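Local coordinates for protein mycobacterial cidal antitoxin MbcA (Mycobacterium tuberculosis, PDB 6FKG) that serves as the antitoxin of a type II toxin-antitoxin pair, neutralising the toxin MbcT by blocking access to its active site, at residues 73-76 with 77-81; 97-100 with 101-105. All blocks are in the same frame, centred on the assembly; numbering follows the deposited sequence.

Contact 1: 73-76 with 77-81; sequences QANV and WMFSP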
loop_
_atom_site.group_PDB
_atom_site.type_symbol
_atom_site.label_atom_id
_atom_site.label_comp_id
_atom_site.label_asym_id
_atom_site.label_seq_id
_atom_site.Cartn_x
_atom_site.Cartn_y
_atom_site.Cartn_z
ATOM N N GLN C 73 -22.713 29.989 17.051
ATOM C CA GLN C 73 -22.033 30.013 15.760
ATOM C C GLN C 73 -20.984 28.912 15.662
ATOM O O GLN C 73 -20.730 28.376 14.590
ATOM C CB GLN C 73 -21.399 31.389 15.510
ATOM C CG GLN C 73 -22.433 32.455 15.048
ATOM C CD GLN C 73 -23.384 32.878 16.152
ATOM O OE1 GLN C 73 -22.967 33.098 17.285
ATOM N NE2 GLN C 73 -24.675 33.007 15.819
ATOM N N ALA C 74 -20.381 28.568 16.795
ATOM C CA ALA C 74 -19.410 27.491 16.832
ATOM C C ALA C 74 -20.103 26.195 16.441
ATOM O O ALA C 74 -19.602 25.410 15.640
ATOM C CB ALA C 74 -18.790 27.381 18.221
ATOM N N ASN C 75 -21.294 26.004 16.988
ATOM C CA ASN C 75 -22.070 24.819 16.691
ATOM C C ASN C 75 -22.399 24.703 15.192
ATOM O O ASN C 75 -22.143 23.681 14.570
ATOM C CB ASN C 75 -23.343 24.838 17.527
ATOM C CG ASN C 75 -24.178 23.601 17.334
ATOM O OD1 ASN C 75 -24.779 23.405 16.282
ATOM N ND2 ASN C 75 -24.250 22.771 18.366
ATOM N N VAL C 76 -22.973 25.759 14.625
ATOM C CA VAL C 76 -23.253 25.805 13.190
ATOM C C VAL C 76 -21.994 25.555 12.349
ATOM O O VAL C 76 -22.015 24.841 11.342
ATOM C CB VAL C 76 -23.848 27.174 12.792
ATOM C CG1 VAL C 76 -24.001 27.283 11.276
ATOM C CG2 VAL C 76 -25.191 27.415 13.514
ATOM N N TRP C 77 -20.899 26.173 12.758
ATOM C CA TRP C 77 -19.619 26.054 12.033
ATOM C C TRP C 77 -19.149 24.607 11.879
ATOM O O TRP C 77 -18.604 24.225 10.836
ATOM C CB TRP C 77 -18.554 26.864 12.771
ATOM C CG TRP C 77 -17.222 26.964 12.123
ATOM C CD1 TRP C 77 -16.819 27.911 11.215
ATOM C CD2 TRP C 77 -16.073 26.136 12.384
ATOM N NE1 TRP C 77 -15.489 27.703 10.883
ATOM C CE2 TRP C 77 -15.018 26.619 11.581
ATOM C CE3 TRP C 77 -15.848 25.015 13.193
ATOM C CZ2 TRP C 77 -13.747 26.032 11.576
ATOM C CZ3 TRP C 77 -14.577 24.435 13.194
ATOM C CH2 TRP C 77 -13.548 24.948 12.395
ATOM N N MET C 78 -19.373 23.798 12.913
ATOM C CA MET C 78 -18.957 22.396 12.873
ATOM C C MET C 78 -19.637 21.658 11.733
ATOM O O MET C 78 -19.046 20.737 11.169
ATOM C CB MET C 78 -19.266 21.684 14.197
ATOM C CG MET C 78 -18.425 22.137 15.364
ATOM S SD MET C 78 -16.707 21.628 15.206
ATOM C CE MET C 78 -16.867 19.849 15.249
ATOM N N PHE C 79 -20.853 22.081 11.361
ATOM C CA PHE C 79 -21.622 21.329 10.366
ATOM C C PHE C 79 -21.817 22.082 9.057
ATOM O O PHE C 79 -22.618 21.687 8.208
ATOM C CB PHE C 79 -22.972 20.921 10.971
ATOM C CG PHE C 79 -22.816 20.182 12.266
ATOM C CD1 PHE C 79 -22.370 18.871 12.270
ATOM C CD2 PHE C 79 -23.050 20.815 13.481
ATOM C CE1 PHE C 79 -22.180 18.194 13.458
ATOM C CE2 PHE C 79 -22.870 20.143 14.672
ATOM C CZ PHE C 79 -22.432 18.832 14.665
ATOM N N SER C 80 -21.055 23.155 8.884
ATOM C CA SER C 80 -21.150 23.955 7.674
ATOM C C SER C 80 -20.000 23.641 6.745
ATOM O O SER C 80 -18.839 23.702 7.160
ATOM C CB SER C 80 -21.147 25.444 8.005
ATOM O OG SER C 80 -22.244 25.784 8.835
ATOM N N PRO C 81 -20.318 23.310 5.485
ATOM C CA PRO C 81 -19.290 23.182 4.452
ATOM C C PRO C 81 -18.445 24.438 4.442
ATOM O O PRO C 81 -18.964 25.548 4.368
ATOM C CB PRO C 81 -20.096 23.027 3.159
ATOM C CG PRO C 81 -21.392 22.414 3.610
ATOM C CD PRO C 81 -21.672 23.060 4.950
#
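The ring of Phe79 meets Asn75 one helical turn back. Its CD2 atom lies 3.2 Å from Asn75 O, and the oxygen approaches the ring obliquely. The side-chain amide of Asn75 stands beside the same part of the ring. Asn75 OD1 is 4.1 Å from Phe79 CE2, and the amide and ring planes are turned 54° against each other. One face of the Phe79 ring carries Met78 CB, displaced toward the rim. At the Trp77 indole, Ala74 O sits at the edge, near the ring plane, and it also lies 3.4 Å from Trp77 CB.

Ordinary helical bonds hold the backbone here. Trp77 N donates to Gln73 O at 2.9 Å, and Met78 N to Ala74 O at 3.2 Å. Met78 N also reaches Asn75 O weakly, and at Val76 O the i-to-i+3 bond takes over. Val76 O takes Phe79 N at 3.0 Å and Ser80 OG at 2.7 Å. The two donors come from opposite faces of the carbonyl plane, each about 55° out of it. The Ser80 hydroxyl is set beside its own backbone N (chi1 -60°), which turns it back toward Val76. Val76 CG1 packs 3.4 Å from Ser80 OG.

Asn75 ND2 bonds to Leu19 O, and Leu21 touches both Asn75 and Phe79. Trp77 and Met78 pack on Leu65 of helix 52-65. Gln73, Trp77 and Ser80, in the antitoxin's toxin-binding domain, touch a chain of MbcT.

The chemistry is that of a chain leaving the C-terminal end of helix 71-78. The double grip on Val76 O satisfies a late carbonyl of the helix from both faces. It ties the backbone of Phe79 and the hydroxyl of Ser80 to one atom, which should limit how the chain can swing away there.

Contact 2: 97-100 with 101-105; sequences GEYQ and RVLAL
Tyr99 and Leu103 pack one turn apart in the first turns of helix 99-110, where Glu98 is at the N-cap position. Leu103 CD1 lies 3.7 Å from Tyr99 CD2 and 3.8 Å from Tyr99 CE2, at an oblique angle to the ring. Tyr99 CG sits between its backbone N and carbonyl carbon (chi1 79°), which carries the ring alongside Leu103 CD1 and Gln100 CG. Gln100 CG rests over one face of the ring, near its rim. In the backbone, Leu103 N bonds to Tyr99 O at 2.9 Å and Ala104 N to Gln100 O at the same length. Arg101 N makes a weak bond, 3.1 Å, to Glu98 O. Val102 packs its CB 3.4 Å from Tyr99 O.

The next shell is charged: Glu98 OE1 forms a salt bridge with Arg88, and Arg101 NH1 forms one with Glu86. The carboxylate of Glu98 does not touch the guanidinium of Arg101.

Further out, a Schellman motif ends helix 90-95, with Gly97, at positive phi, as its C-prime residue; Gly97 N bonds to Val94 O, and Glu98 N to Leu93 O. One helix therefore ends and the next begins within two residues.

Two MbcT chains pack on this helix: Phe44 of one lies on Arg101, Ala104 and Leu105, while the other sets Leu53 on Tyr99 and Gln100 and takes a weak bond from Gln100 NE2 at its Leu52 O. The helix lies in the antitoxin's C-terminal toxin-binding domain, and presenting side chains to two toxin chains is consistent with a role in holding the toxin.

Gln100 NE2 donates to Tyr99 OH at 3.3 Å, the hydroxyl oxygen tilted 31° from the Gln100 amide plane.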
loop_
_atom_site.group_PDB
_atom_site.type_symbol
_atom_site.label_atom_id
_atom_site.label_comp_id
_atom_site.label_asym_id
_atom_site.label_seq_id
_atom_site.Cartn_x
_atom_site.Cartn_y
_atom_site.Cartn_z
ATOM N N GLY C 97 -10.541 11.617 11.075
ATOM C CA GLY C 97 -9.170 11.623 11.566
ATOM C C GLY C 97 -8.346 12.860 11.255
ATOM O O GLY C 97 -7.160 12.919 11.585
ATOM N N GLU C 98 -8.963 13.862 10.645
ATOM C CA GLU C 98 -8.227 15.063 10.245
ATOM C C GLU C 98 -8.422 16.231 11.209
ATOM O O GLU C 98 -8.441 17.394 10.786
ATOM C CB GLU C 98 -8.636 15.477 8.826
ATOM C CG GLU C 98 -8.383 14.397 7.797
ATOM C CD GLU C 98 -9.003 14.707 6.449
ATOM O OE1 GLU C 98 -8.842 15.842 5.960
ATOM O OE2 GLU C 98 -9.665 13.814 5.889
ATOM N N TYR C 99 -8.550 15.938 12.504
ATOM C CA TYR C 99 -8.741 17.000 13.489
ATOM C C TYR C 99 -7.578 18.005 13.498
ATOM O O TYR C 99 -7.768 19.165 13.844
ATOM C CB TYR C 99 -8.924 16.421 14.905
ATOM C CG TYR C 99 -7.624 16.008 15.564
ATOM C CD1 TYR C 99 -6.975 14.830 15.184
ATOM C CD2 TYR C 99 -7.033 16.797 16.546
ATOM C CE1 TYR C 99 -5.801 14.453 15.760
ATOM C CE2 TYR C 99 -5.827 16.417 17.133
ATOM C CZ TYR C 99 -5.227 15.243 16.733
ATOM O OH TYR C 99 -4.040 14.829 17.290
ATOM N N GLN C 100 -6.379 17.571 13.118
ATOM C CA GLN C 100 -5.233 18.480 13.178
ATOM C C GLN C 100 -5.431 19.637 12.206
ATOM O O GLN C 100 -5.102 20.778 12.525
ATOM C CB GLN C 100 -3.925 17.739 12.889
ATOM C CG GLN C 100 -3.368 16.997 14.094
ATOM C CD GLN C 100 -2.747 17.941 15.121
ATOM O OE1 GLN C 100 -2.670 19.155 14.907
ATOM N NE2 GLN C 100 -2.291 17.383 16.235
ATOM N N ARG C 101 -5.998 19.344 11.037
ATOM C CA ARG C 101 -6.251 20.389 10.045
ATOM C C ARG C 101 -7.271 21.380 10.572
ATOM O O ARG C 101 -7.174 22.587 10.328
ATOM C CB ARG C 101 -6.753 19.786 8.721
ATOM C CG ARG C 101 -7.054 20.832 7.629
ATOM C CD ARG C 101 -5.883 20.983 6.679
ATOM N NE ARG C 101 -6.018 22.087 5.727
ATOM C CZ ARG C 101 -6.825 22.089 4.664
ATOM N NH1 ARG C 101 -7.612 21.042 4.404
ATOM N NH2 ARG C 101 -6.860 23.153 3.864
ATOM N N VAL C 102 -8.277 20.862 11.272
ATOM C CA VAL C 102 -9.297 21.715 11.877
ATOM C C VAL C 102 -8.688 22.628 12.949
ATOM O O VAL C 102 -8.988 23.818 13.014
ATOM C CB VAL C 102 -10.435 20.871 12.493
ATOM C CG1 VAL C 102 -11.485 21.781 13.117
ATOM C CG2 VAL C 102 -11.055 19.954 11.428
ATOM N N LEU C 103 -7.840 22.071 13.809
ATOM C CA LEU C 103 -7.133 22.880 14.803
ATOM C C LEU C 103 -6.254 23.944 14.147
ATOM O O LEU C 103 -6.138 25.070 14.660
ATOM C CB LEU C 103 -6.265 21.998 15.712
ATOM C CG LEU C 103 -7.034 21.037 16.632
ATOM C CD1 LEU C 103 -6.052 20.220 17.496
ATOM C CD2 LEU C 103 -8.028 21.810 17.509
ATOM N N ALA C 104 -5.626 23.588 13.029
ATOM C CA ALA C 104 -4.778 24.541 12.319
ATOM C C ALA C 104 -5.630 25.691 11.763
ATOM O O ALA C 104 -5.252 26.871 11.889
ATOM C CB ALA C 104 -3.980 23.839 11.195
ATOM N N LEU C 105 -6.784 25.367 11.178
ATOM C CA LEU C 105 -7.695 26.426 10.713
ATOM C C LEU C 105 -8.134 27.340 11.884
ATOM O O LEU C 105 -8.130 28.559 11.759
ATOM C CB LEU C 105 -8.925 25.829 10.006
ATOM C CG LEU C 105 -10.035 26.833 9.639
ATOM C CD1 LEU C 105 -9.485 27.992 8.829
ATOM C CD2 LEU C 105 -11.172 26.154 8.876
#

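In the fold
Contact 1 comes first along the chain, in helix 71-78 and the residues that leave it. Contact 2 follows, from the end of helix 90-95 into helix 99-110. Each joins residues about one helical turn apart in one continuous run, so neither closes a long loop. They are in series, without nesting or crossing. They meet in space: Trp77 CZ2 of contact 1 lies 3.7 Å from Leu105 CD2 of contact 2, and Trp77 CH2 is 3.8 Å from Val102 CG1. Their centres are about 14 Å apart. The indole thus joins helix 71-78 to helix 99-110. Both contacts also pack on helix 52-65, and both touch MbcT chains.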